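PDB 3QO8: seryl-tRNA synthetase, cytoplasmic from Candida albicans, which attaches serine to tRNA(Ser) in two steps, first activating the amino acid with ATP as Ser-AMP and then transferring it to the tRNA acceptor end. Local coordinates for residues L207-M218 with E240-I251. Numbering follows the deposited sequence.
Sequences LQAPVMMNKEVM and EKYLIATSEQPI. With SSA (5'-O-(N-(L-seryl)-sulfamoyl)adenosine), chain B.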
# COMPACT_ATOMS: atom_id res chain seq x y z
N LEU A 207 -3.39 -14.61 6.86
CA LEU A 207 -2.30 -14.48 5.90
C LEU A 207 -2.27 -13.06 5.39
O LEU A 207 -3.17 -12.66 4.67
CB LEU A 207 -2.51 -15.46 4.75
CG LEU A 207 -1.40 -15.63 3.73
CD1 LEU A 207 -0.13 -16.12 4.42
CD2 LEU A 207 -1.83 -16.59 2.64
N GLN A 208 -1.24 -12.29 5.77
CA GLN A 208 -1.11 -10.93 5.25
C GLN A 208 -0.28 -10.93 3.99
O GLN A 208 0.89 -11.31 4.00
CB GLN A 208 -0.50 -9.97 6.27
CG GLN A 208 -0.42 -8.52 5.74
CD GLN A 208 0.07 -7.55 6.81
OE1 GLN A 208 -0.18 -7.76 7.99
NE2 GLN A 208 0.76 -6.50 6.40
N ALA A 209 -0.90 -10.51 2.90
CA ALA A 209 -0.28 -10.60 1.59
C ALA A 209 0.47 -9.32 1.25
O ALA A 209 0.06 -8.24 1.67
CB ALA A 209 -1.38 -10.87 0.52
N PRO A 210 1.54 -9.44 0.47
CA PRO A 210 2.22 -8.25 -0.04
C PRO A 210 1.30 -7.54 -1.03
O PRO A 210 0.46 -8.19 -1.65
CB PRO A 210 3.44 -8.82 -0.76
CG PRO A 210 3.01 -10.21 -1.17
CD PRO A 210 2.13 -10.69 -0.06
N VAL A 211 1.41 -6.23 -1.15
CA VAL A 211 0.52 -5.48 -2.04
C VAL A 211 1.13 -5.17 -3.39
O VAL A 211 0.50 -4.51 -4.23
CB VAL A 211 0.02 -4.16 -1.39
CG1 VAL A 211 -0.79 -4.47 -0.16
CG2 VAL A 211 1.20 -3.25 -1.07
N MET A 212 2.36 -5.64 -3.60
CA MET A 212 2.99 -5.58 -4.92
C MET A 212 3.19 -6.99 -5.45
O MET A 212 3.47 -7.92 -4.69
CB MET A 212 4.36 -4.91 -4.83
CG MET A 212 4.29 -3.44 -4.51
SD MET A 212 5.92 -2.68 -4.62
CE MET A 212 5.55 -1.06 -3.95
N MET A 213 3.05 -7.15 -6.76
CA MET A 213 3.26 -8.44 -7.41
C MET A 213 4.07 -8.26 -8.67
O MET A 213 3.92 -7.25 -9.37
CB MET A 213 1.93 -9.10 -7.78
CG MET A 213 1.25 -9.83 -6.64
SD MET A 213 -0.23 -10.70 -7.19
CE MET A 213 0.38 -12.10 -8.11
N ASN A 214 4.92 -9.24 -8.97
CA ASN A 214 5.62 -9.28 -10.24
C ASN A 214 4.59 -9.38 -11.35
O ASN A 214 3.55 -9.99 -11.17
CB ASN A 214 6.57 -10.48 -10.30
CG ASN A 214 7.81 -10.29 -9.43
OD1 ASN A 214 8.33 -9.18 -9.31
ND2 ASN A 214 8.28 -11.37 -8.82
N LYS A 215 4.89 -8.78 -12.50
CA LYS A 215 3.96 -8.78 -13.63
C LYS A 215 3.62 -10.18 -14.12
O LYS A 215 2.46 -10.51 -14.35
CB LYS A 215 4.52 -7.94 -14.78
CG LYS A 215 4.75 -6.48 -14.42
CD LYS A 215 4.95 -5.60 -15.65
CE LYS A 215 6.30 -5.86 -16.32
NZ LYS A 215 6.53 -4.92 -17.46
N GLU A 216 4.64 -11.02 -14.27
CA GLU A 216 4.43 -12.36 -14.80
C GLU A 216 3.49 -13.19 -13.92
O GLU A 216 2.70 -13.98 -14.42
CB GLU A 216 5.76 -13.09 -14.99
CG GLU A 216 6.84 -12.26 -15.69
CD GLU A 216 7.69 -11.43 -14.72
OE1 GLU A 216 8.87 -11.16 -15.05
OE2 GLU A 216 7.18 -11.05 -13.64
N VAL A 217 3.59 -13.02 -12.60
CA VAL A 217 2.70 -13.74 -11.70
C VAL A 217 1.28 -13.15 -11.74
O VAL A 217 0.29 -13.88 -11.76
CB VAL A 217 3.22 -13.74 -10.24
CG1 VAL A 217 2.47 -14.77 -9.41
CG2 VAL A 217 4.70 -14.04 -10.20
N MET A 218 1.19 -11.82 -11.75
CA MET A 218 -0.12 -11.17 -11.78
C MET A 218 -0.87 -11.61 -13.03
O MET A 218 -2.07 -11.92 -12.99
CB MET A 218 0.03 -9.64 -11.73
CG MET A 218 -1.29 -8.88 -11.85
SD MET A 218 -2.43 -9.15 -10.47
CE MET A 218 -1.76 -7.97 -9.29
N GLU A 240 9.21 -3.01 -13.22
CA GLU A 240 7.83 -2.64 -12.94
C GLU A 240 7.17 -3.76 -12.16
O GLU A 240 7.48 -4.93 -12.36
CB GLU A 240 7.07 -2.40 -14.24
CG GLU A 240 7.65 -1.29 -15.11
CD GLU A 240 6.97 -1.18 -16.46
OE1 GLU A 240 6.01 -1.95 -16.71
OE2 GLU A 240 7.38 -0.33 -17.28
N LYS A 241 6.26 -3.38 -11.27
CA LYS A 241 5.41 -4.32 -10.57
C LYS A 241 3.99 -3.76 -10.64
O LYS A 241 3.77 -2.65 -11.11
CB LYS A 241 5.87 -4.51 -9.11
CG LYS A 241 7.36 -4.92 -8.97
CD LYS A 241 7.73 -5.16 -7.51
CE LYS A 241 9.22 -5.49 -7.35
NZ LYS A 241 9.64 -6.73 -8.08
N TYR A 242 3.02 -4.53 -10.18
CA TYR A 242 1.67 -4.02 -10.03
C TYR A 242 1.27 -3.98 -8.56
O TYR A 242 1.67 -4.84 -7.79
CB TYR A 242 0.69 -4.91 -10.81
CG TYR A 242 0.83 -4.76 -12.30
CD1 TYR A 242 0.06 -3.83 -12.99
CD2 TYR A 242 1.74 -5.52 -13.02
CE1 TYR A 242 0.19 -3.68 -14.36
CE2 TYR A 242 1.87 -5.37 -14.39
CZ TYR A 242 1.10 -4.45 -15.05
OH TYR A 242 1.23 -4.31 -16.42
N LEU A 243 0.47 -2.99 -8.19
CA LEU A 243 -0.24 -3.02 -6.92
C LEU A 243 -1.45 -3.94 -7.04
O LEU A 243 -2.13 -3.95 -8.08
CB LEU A 243 -0.68 -1.61 -6.53
CG LEU A 243 0.47 -0.71 -6.06
CD1 LEU A 243 -0.07 0.70 -5.80
CD2 LEU A 243 1.10 -1.28 -4.79
N ILE A 244 -1.74 -4.70 -6.00
CA ILE A 244 -2.85 -5.65 -6.04
C ILE A 244 -4.20 -4.95 -5.86
O ILE A 244 -4.28 -3.95 -5.17
CB ILE A 244 -2.69 -6.77 -4.98
CG1 ILE A 244 -2.87 -6.22 -3.56
CG2 ILE A 244 -1.32 -7.49 -5.17
CD1 ILE A 244 -2.81 -7.29 -2.45
N ALA A 245 -5.24 -5.50 -6.51
CA ALA A 245 -6.61 -5.02 -6.36
C ALA A 245 -7.31 -5.74 -5.22
O ALA A 245 -8.34 -5.28 -4.72
CB ALA A 245 -7.39 -5.22 -7.69
N THR A 246 -6.75 -6.86 -4.80
CA THR A 246 -7.37 -7.70 -3.77
C THR A 246 -6.35 -8.76 -3.36
O THR A 246 -5.56 -9.20 -4.20
CB THR A 246 -8.67 -8.41 -4.31
OG1 THR A 246 -8.96 -9.56 -3.49
CG2 THR A 246 -8.48 -8.89 -5.74
N SER A 247 -6.37 -9.15 -2.09
CA SER A 247 -5.44 -10.19 -1.64
C SER A 247 -5.66 -11.53 -2.36
O SER A 247 -4.81 -12.42 -2.31
CB SER A 247 -5.44 -10.35 -0.11
OG SER A 247 -6.72 -10.75 0.38
N GLU A 248 -6.82 -11.65 -3.01
CA GLU A 248 -7.11 -12.81 -3.84
C GLU A 248 -5.96 -13.07 -4.81
O GLU A 248 -5.56 -14.21 -5.03
CB GLU A 248 -8.40 -12.58 -4.64
CG GLU A 248 -8.78 -13.74 -5.56
CD GLU A 248 -9.71 -13.32 -6.71
OE1 GLU A 248 -10.52 -12.37 -6.57
OE2 GLU A 248 -9.61 -13.97 -7.78
N GLN A 249 -5.43 -12.00 -5.38
CA GLN A 249 -4.40 -12.12 -6.40
C GLN A 249 -3.11 -12.79 -5.89
O GLN A 249 -2.73 -13.85 -6.39
CB GLN A 249 -4.16 -10.77 -7.08
CG GLN A 249 -5.29 -10.44 -8.06
CD GLN A 249 -5.47 -8.95 -8.32
OE1 GLN A 249 -4.89 -8.10 -7.63
NE2 GLN A 249 -6.28 -8.63 -9.32
N PRO A 250 -2.45 -12.20 -4.87
CA PRO A 250 -1.22 -12.86 -4.41
C PRO A 250 -1.49 -14.19 -3.68
O PRO A 250 -0.70 -15.12 -3.79
CB PRO A 250 -0.57 -11.82 -3.47
CG PRO A 250 -1.71 -10.92 -3.01
CD PRO A 250 -2.69 -10.90 -4.21
N ILE A 251 -2.59 -14.28 -2.96
CA ILE A 251 -2.88 -15.50 -2.23
C ILE A 251 -3.21 -16.65 -3.19
O ILE A 251 -2.89 -17.81 -2.92
CB ILE A 251 -3.99 -15.28 -1.17
CG1 ILE A 251 -3.49 -14.27 -0.12
CG2 ILE A 251 -4.40 -16.62 -0.54
CD1 ILE A 251 -4.51 -13.90 0.99
N10 SSA B . -11.40 -11.13 -4.27
CA SSA B . -12.80 -10.84 -4.56
CB SSA B . -13.67 -11.14 -3.34
OG SSA B . -13.42 -10.18 -2.29
C9 SSA B . -12.97 -9.40 -4.96
O9 SSA B . -12.03 -8.61 -4.91
N8 SSA B . -14.18 -9.04 -5.37
S1 SSA B . -14.62 -7.51 -5.54
O1S SSA B . -13.99 -6.86 -6.65
O2S SSA B . -16.04 -7.47 -5.70
O5' SSA B . -14.30 -6.73 -4.25
C5' SSA B . -14.73 -7.20 -2.99
C4' SSA B . -15.37 -6.05 -2.21
O4' SSA B . -14.48 -4.95 -2.00
C3' SSA B . -16.56 -5.42 -2.91
O3' SSA B . -17.72 -6.26 -2.74
C2' SSA B . -16.66 -4.09 -2.17
O2' SSA B . -17.29 -4.26 -0.89
C1' SSA B . -15.19 -3.72 -1.92
N9 SSA B . -14.71 -2.80 -2.97
C8 SSA B . -14.50 -3.09 -4.27
N7 SSA B . -14.07 -1.97 -4.90
C5 SSA B . -14.01 -1.00 -3.97
C6 SSA B . -13.63 0.33 -4.03
N6 SSA B . -13.23 0.86 -5.20
N1 SSA B . -13.67 1.08 -2.90
C2 SSA B . -14.07 0.54 -1.74
N3 SSA B . -14.43 -0.75 -1.66
C4 SSA B . -14.42 -1.52 -2.77
O HOH W 1 7.30 -7.33 -12.58
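Met213 and Tyr242 pair backbone to backbone where strands 212-214 and 240-243 run antiparallel. Met213 N gives to Tyr242 O at 2.9 Å, and the return bond from Tyr242 N to Met213 O has an N-H...O angle of 171°. A further bond, Ile244 N to Val211 O, carries the pairing past strand 240-243.

On their shared face, Met213 reaches the first turn of helix 248-252. Its CG lies on Ile244 CG2 at 3.8 Å. With CG anti to the carbonyl carbon and chi2 extended, SD comes over Pro250 N at 3.5 Å; the chi3 bend (73°) turns just CE, toward Pro250 CA and Gln249 O. Met218 folds in beside it: with CG anti to the backbone N (chi1 177°) and bends at both later torsions, CE comes 3.5 Å from Gln249 OE1. That same oxygen accepts from Ala245 N, which fixes the amide within the turn. Lys215 CB lies in the Tyr242 ring plane at its CE2 edge, while Phe227 meets the ring edge-to-face. Beyond the ring, Lys215 NZ forms a salt bridge with Glu240 OE1 at 3.1 Å, approaching from above the carboxylate plane.

At the dimer interface, Lys241 NZ bonds Asn214 OD1 at 3.0 Å and also Val173 O of the second subunit. Toward the other end, Ala209 CB sits 3.5 Å from Pro250 CG.

Thr246 OG1 caps Glu248 N, and both side chains accept from the seryl amine N10 of the bound Ser-AMP analogue, Glu248 OE1 at 2.8 Å. The chemistry is thus divided: sulfur and hydrocarbon pack one side of that first turn, while Thr246, just before the helix, and Glu248, within the turn, hold the analogue's amino group, consistent with serine binding in this class II core.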